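Local coordinates for protein orotidine-5-phosphate decarboxylase/orotate phosphoribosyltransferase, putative (Ompdcase-oprtase, putative) (Leishmania infantum, PDB 3QW3) that probably catalyses the decarboxylation of orotidine 5'-phosphate to UMP, the last step of de novo pyrimidine synthesis, as the decarboxylase domain of a bifunctional UMP synthase, at residues A[151-163]-A[183-195]. Numbering follows the deposited sequence.
Sequences DRYLYEAVAERAE and ALARVRARAPTLW. With SO4 (sulfate ion), chain F.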
loop_
_atom_site.group_PDB
_atom_site.type_symbol
_atom_site.label_atom_id
_atom_site.label_comp_id
_atom_site.label_asym_id
_atom_site.label_seq_id
_atom_site.Cartn_x
_atom_site.Cartn_y
_atom_site.Cartn_z
ATOM N N ASP A 151 -13.737 24.191 -0.283
ATOM C CA ASP A 151 -14.119 24.561 1.077
ATOM C C ASP A 151 -14.034 23.388 2.052
ATOM O O ASP A 151 -14.727 23.371 3.070
ATOM N N ARG A 152 -13.183 22.410 1.744
ATOM C CA ARG A 152 -13.014 21.244 2.618
ATOM C C ARG A 152 -11.615 20.639 2.539
ATOM O O ARG A 152 -10.841 20.961 1.642
ATOM C CB ARG A 152 -14.090 20.188 2.328
ATOM C CG ARG A 152 -13.982 19.511 0.979
ATOM C CD ARG A 152 -15.363 19.222 0.417
ATOM N NE ARG A 152 -15.335 18.156 -0.583
ATOM C CZ ARG A 152 -15.018 18.319 -1.866
ATOM N NH1 ARG A 152 -14.691 19.513 -2.338
ATOM N NH2 ARG A 152 -15.028 17.273 -2.680
ATOM N N TYR A 153 -11.299 19.769 3.493
ATOM C CA TYR A 153 -10.015 19.082 3.523
ATOM C C TYR A 153 -10.018 17.905 2.553
ATOM O O TYR A 153 -11.079 17.368 2.224
ATOM C CB TYR A 153 -9.717 18.583 4.936
ATOM C CG TYR A 153 -9.581 19.683 5.963
ATOM C CD1 TYR A 153 -8.452 20.499 5.986
ATOM C CD2 TYR A 153 -10.579 19.905 6.911
ATOM C CE1 TYR A 153 -8.317 21.512 6.927
ATOM C CE2 TYR A 153 -10.456 20.921 7.860
ATOM C CZ TYR A 153 -9.322 21.716 7.861
ATOM O OH TYR A 153 -9.183 22.721 8.792
ATOM N N LEU A 154 -8.831 17.503 2.099
ATOM C CA LEU A 154 -8.714 16.331 1.225
ATOM C C LEU A 154 -9.397 15.106 1.835
ATOM O O LEU A 154 -10.047 14.335 1.126
ATOM C CB LEU A 154 -7.248 16.010 0.885
ATOM C CG LEU A 154 -7.015 14.743 0.038
ATOM C CD1 LEU A 154 -7.574 14.905 -1.375
ATOM C CD2 LEU A 154 -5.546 14.328 -0.019
ATOM N N TYR A 155 -9.264 14.931 3.149
ATOM C CA TYR A 155 -9.870 13.760 3.789
ATOM C C TYR A 155 -11.397 13.766 3.719
ATOM O O TYR A 155 -12.021 12.710 3.623
ATOM C CB TYR A 155 -9.350 13.535 5.218
ATOM C CG TYR A 155 -9.769 14.547 6.268
ATOM C CD1 TYR A 155 -8.895 15.545 6.680
ATOM C CD2 TYR A 155 -11.018 14.466 6.887
ATOM C CE1 TYR A 155 -9.256 16.458 7.663
ATOM C CE2 TYR A 155 -11.394 15.376 7.869
ATOM C CZ TYR A 155 -10.505 16.371 8.250
ATOM O OH TYR A 155 -10.853 17.279 9.221
ATOM N N GLU A 156 -11.991 14.957 3.730
ATOM C CA GLU A 156 -13.433 15.090 3.533
ATOM C C GLU A 156 -13.832 14.723 2.105
ATOM O O GLU A 156 -14.882 14.109 1.889
ATOM C CB GLU A 156 -13.901 16.506 3.875
ATOM C CG GLU A 156 -13.828 16.841 5.357
ATOM C CD GLU A 156 -14.292 18.260 5.651
ATOM O OE1 GLU A 156 -15.433 18.422 6.134
ATOM O OE2 GLU A 156 -13.521 19.208 5.386
ATOM N N ALA A 157 -12.994 15.089 1.132
ATOM C CA ALA A 157 -13.227 14.698 -0.264
ATOM C C ALA A 157 -13.174 13.174 -0.458
ATOM O O ALA A 157 -13.946 12.605 -1.233
ATOM C CB ALA A 157 -12.237 15.397 -1.197
ATOM N N VAL A 158 -12.259 12.522 0.255
ATOM C CA VAL A 158 -12.149 11.069 0.235
ATOM C C VAL A 158 -13.406 10.435 0.846
ATOM O O VAL A 158 -13.977 9.499 0.281
ATOM C CB VAL A 158 -10.865 10.599 0.965
ATOM C CG1 VAL A 158 -10.861 9.081 1.159
ATOM C CG2 VAL A 158 -9.629 11.049 0.191
ATOM N N ALA A 159 -13.837 10.971 1.985
ATOM C CA ALA A 159 -15.045 10.494 2.664
ATOM C C ALA A 159 -16.289 10.579 1.775
ATOM O O ALA A 159 -17.092 9.644 1.742
ATOM C CB ALA A 159 -15.257 11.252 3.979
ATOM N N GLU A 160 -16.429 11.687 1.048
ATOM C CA GLU A 160 -17.557 11.887 0.124
ATOM C C GLU A 160 -17.569 10.861 -1.002
ATOM O O GLU A 160 -18.610 10.271 -1.317
ATOM C CB GLU A 160 -17.520 13.294 -0.482
ATOM C CG GLU A 160 -17.833 14.419 0.476
ATOM C CD GLU A 160 -17.869 15.768 -0.228
ATOM O OE1 GLU A 160 -17.025 16.007 -1.117
ATOM O OE2 GLU A 160 -18.748 16.589 0.101
ATOM N N ARG A 161 -16.403 10.651 -1.614
ATOM C CA ARG A 161 -16.251 9.642 -2.654
ATOM C C ARG A 161 -16.642 8.264 -2.143
ATOM O O ARG A 161 -17.341 7.516 -2.823
ATOM C CB ARG A 161 -14.806 9.610 -3.147
ATOM C CG ARG A 161 -14.572 10.409 -4.399
ATOM C CD ARG A 161 -13.117 10.806 -4.517
ATOM N NE ARG A 161 -12.898 11.686 -5.661
ATOM C CZ ARG A 161 -13.105 13.000 -5.661
ATOM N NH1 ARG A 161 -13.549 13.623 -4.575
ATOM N NH2 ARG A 161 -12.868 13.695 -6.762
ATOM N N ALA A 162 -16.179 7.941 -0.937
ATOM C CA ALA A 162 -16.406 6.636 -0.347
ATOM C C ALA A 162 -17.886 6.384 -0.070
ATOM O O ALA A 162 -18.395 5.318 -0.397
ATOM C CB ALA A 162 -15.580 6.479 0.924
ATOM N N GLU A 163 -18.565 7.367 0.523
ATOM C CA GLU A 163 -20.005 7.270 0.799
ATOM C C GLU A 163 -20.814 7.298 -0.499
ATOM O O GLU A 163 -21.859 6.650 -0.601
ATOM C CB GLU A 163 -20.446 8.410 1.732
ATOM C CG GLU A 163 -21.945 8.449 2.088
ATOM C CD GLU A 163 -22.363 7.455 3.171
ATOM O OE1 GLU A 163 -21.620 7.252 4.154
ATOM O OE2 GLU A 163 -23.465 6.883 3.048
ATOM N N ALA A 183 -12.113 16.114 13.451
ATOM C CA ALA A 183 -11.961 15.520 12.121
ATOM C C ALA A 183 -12.880 14.311 11.958
ATOM O O ALA A 183 -13.513 14.137 10.920
ATOM C CB ALA A 183 -10.509 15.134 11.863
ATOM N N LEU A 184 -12.964 13.491 13.001
ATOM C CA LEU A 184 -13.836 12.325 12.994
ATOM C C LEU A 184 -15.294 12.739 12.738
ATOM O O LEU A 184 -15.997 12.094 11.964
ATOM C CB LEU A 184 -13.712 11.574 14.325
ATOM C CG LEU A 184 -13.468 10.062 14.361
ATOM C CD1 LEU A 184 -13.452 9.582 15.810
ATOM C CD2 LEU A 184 -14.500 9.304 13.569
ATOM N N ALA A 185 -15.735 13.825 13.375
ATOM C CA ALA A 185 -17.090 14.341 13.172
ATOM C C ALA A 185 -17.301 14.875 11.753
ATOM O O ALA A 185 -18.382 14.713 11.184
ATOM C CB ALA A 185 -17.419 15.416 14.200
ATOM N N ARG A 186 -16.271 15.505 11.188
ATOM C CA ARG A 186 -16.336 15.976 9.800
ATOM C C ARG A 186 -16.544 14.802 8.850
ATOM O O ARG A 186 -17.354 14.874 7.927
ATOM C CB ARG A 186 -15.075 16.754 9.411
ATOM C CG ARG A 186 -14.977 18.138 10.027
ATOM C CD ARG A 186 -14.005 19.010 9.254
ATOM N NE ARG A 186 -13.840 20.315 9.890
ATOM C CZ ARG A 186 -12.900 20.610 10.784
ATOM N NH1 ARG A 186 -12.006 19.701 11.160
ATOM N NH2 ARG A 186 -12.848 21.830 11.302
ATOM N N VAL A 187 -15.822 13.710 9.094
ATOM C CA VAL A 187 -15.942 12.523 8.254
ATOM C C VAL A 187 -17.343 11.909 8.368
ATOM O O VAL A 187 -17.958 11.556 7.358
ATOM C CB VAL A 187 -14.824 11.497 8.564
ATOM C CG1 VAL A 187 -14.988 10.251 7.719
ATOM C CG2 VAL A 187 -13.462 12.131 8.317
ATOM N N ARG A 188 -17.858 11.811 9.592
ATOM C CA ARG A 188 -19.213 11.300 9.796
ATOM C C ARG A 188 -20.285 12.165 9.104
ATOM O O ARG A 188 -21.302 11.647 8.640
ATOM C CB ARG A 188 -19.509 11.128 11.292
ATOM C CG ARG A 188 -20.868 10.491 11.617
ATOM C CD ARG A 188 -21.114 9.205 10.832
ATOM N NE ARG A 188 -20.415 8.056 11.397
ATOM C CZ ARG A 188 -20.143 6.938 10.731
ATOM N NH1 ARG A 188 -20.485 6.809 9.455
ATOM N NH2 ARG A 188 -19.517 5.946 11.347
ATOM N N ALA A 189 -20.039 13.468 9.020
ATOM C CA ALA A 189 -20.942 14.381 8.316
ATOM C C ALA A 189 -20.938 14.136 6.805
ATOM O O ALA A 189 -21.983 14.236 6.157
ATOM C CB ALA A 189 -20.592 15.823 8.622
ATOM N N ARG A 190 -19.766 13.814 6.255
ATOM C CA ARG A 190 -19.621 13.528 4.819
ATOM C C ARG A 190 -20.042 12.106 4.471
ATOM O O ARG A 190 -20.483 11.837 3.350
ATOM C CB ARG A 190 -18.175 13.752 4.355
ATOM C CG ARG A 190 -17.652 15.165 4.552
ATOM C CD ARG A 190 -18.418 16.182 3.710
ATOM N NE ARG A 190 -17.958 17.546 3.967
ATOM C CZ ARG A 190 -18.223 18.597 3.192
ATOM N NH1 ARG A 190 -18.944 18.456 2.086
ATOM N NH2 ARG A 190 -17.757 19.797 3.520
ATOM N N ALA A 191 -19.897 11.203 5.438
ATOM C CA ALA A 191 -20.189 9.791 5.243
ATOM C C ALA A 191 -21.047 9.271 6.394
ATOM O O ALA A 191 -20.529 8.667 7.329
ATOM C CB ALA A 191 -18.889 8.982 5.124
ATOM N N PRO A 192 -22.369 9.499 6.320
ATOM C CA PRO A 192 -23.270 9.152 7.425
ATOM C C PRO A 192 -23.491 7.655 7.680
ATOM O O PRO A 192 -23.898 7.281 8.786
ATOM C CB PRO A 192 -24.594 9.827 7.018
ATOM C CG PRO A 192 -24.210 10.868 6.017
ATOM C CD PRO A 192 -23.080 10.238 5.260
ATOM N N THR A 193 -23.243 6.800 6.689
ATOM C CA THR A 193 -23.574 5.375 6.836
ATOM C C THR A 193 -22.381 4.418 6.927
ATOM O O THR A 193 -22.538 3.270 7.351
ATOM C CB THR A 193 -24.532 4.861 5.723
ATOM O OG1 THR A 193 -23.836 4.795 4.471
ATOM C CG2 THR A 193 -25.758 5.750 5.591
ATOM N N LEU A 194 -21.194 4.867 6.521
ATOM C CA LEU A 194 -20.061 3.948 6.428
ATOM C C LEU A 194 -19.515 3.539 7.788
ATOM O O LEU A 194 -19.519 4.328 8.718
ATOM C CB LEU A 194 -18.930 4.550 5.592
ATOM C CG LEU A 194 -19.281 4.996 4.172
ATOM C CD1 LEU A 194 -18.003 5.347 3.441
ATOM C CD2 LEU A 194 -20.063 3.927 3.410
ATOM N N TRP A 195 -19.036 2.303 7.881
ATOM C CA TRP A 195 -18.284 1.873 9.056
ATOM C C TRP A 195 -16.923 2.541 9.048
ATOM O O TRP A 195 -16.293 2.664 7.987
ATOM C CB TRP A 195 -18.101 0.360 9.055
ATOM C CG TRP A 195 -19.255 -0.365 9.652
ATOM C CD1 TRP A 195 -20.415 -0.730 9.028
ATOM C CD2 TRP A 195 -19.364 -0.811 11.005
ATOM N NE1 TRP A 195 -21.240 -1.390 9.915
ATOM C CE2 TRP A 195 -20.618 -1.450 11.136
ATOM C CE3 TRP A 195 -18.519 -0.738 12.124
ATOM C CZ2 TRP A 195 -21.050 -2.007 12.344
ATOM C CZ3 TRP A 195 -18.954 -1.293 13.330
ATOM C CH2 TRP A 195 -20.210 -1.918 13.423
HETATM S S SO4 F . -14.850 16.938 -6.313
HETATM O O1 SO4 F . -14.645 17.557 -7.620
HETATM O O2 SO4 F . -16.187 16.350 -6.252
HETATM O O3 SO4 F . -13.860 15.891 -6.121
HETATM O O4 SO4 F . -14.691 17.942 -5.264
HETATM O O HOH W 1 -17.748 17.617 7.040
#
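Arg-190 reaches from helix 181-190 into two glutamates of helix 154-163; the two are neighbouring helices on the outside of the TIM barrel of OMP decarboxylase, and their short segments run roughly parallel, at 33°. The Arg-190 chain, bent at chi2, lies alongside Glu-160 with CD against its CG, and NH1 meets Glu-160 OE2 at 2.7 Å, a salt bridge with a poorly aligned hydrogen. The carboxylate stands nearly upright to the guanidinium, planes 85° apart. NE makes a longer, weak bridge to Glu-156 OE1 (3.4 Å), and a water links both atoms to Arg-186 O. CD of Arg-152 lies over one face of the Arg-190 guanidinium, off toward its rim; Arg-152 also directs NE and NH2 to Glu-160 OE1 in two weak bonds, so that carboxylate joins two arginines.

Further toward the N-terminal ends, the CE2 edge of Tyr-153 sits over the centre of the Arg-186 guanidinium, 3.7 Å above its plane. The ring of Tyr-155 packs on Val-187 CG2 and Ala-183 CB, while Ala-159 CB touches both Val-187 CG1 and Arg-190 CB; Val-187 and Ala-162 both reach Leu-174 of strand 172-176, tying the helix pair to the barrel wall.

At the far end Glu-163, bent at chi2 (79°), grips the turn after helix 181-190: OE1 takes Thr-193 N at 3.0 Å and OE2 takes the Thr-193 OG1 hydroxyl at 2.6 Å, both on the syn side, the N-H donor tilted well out of the carboxylate plane.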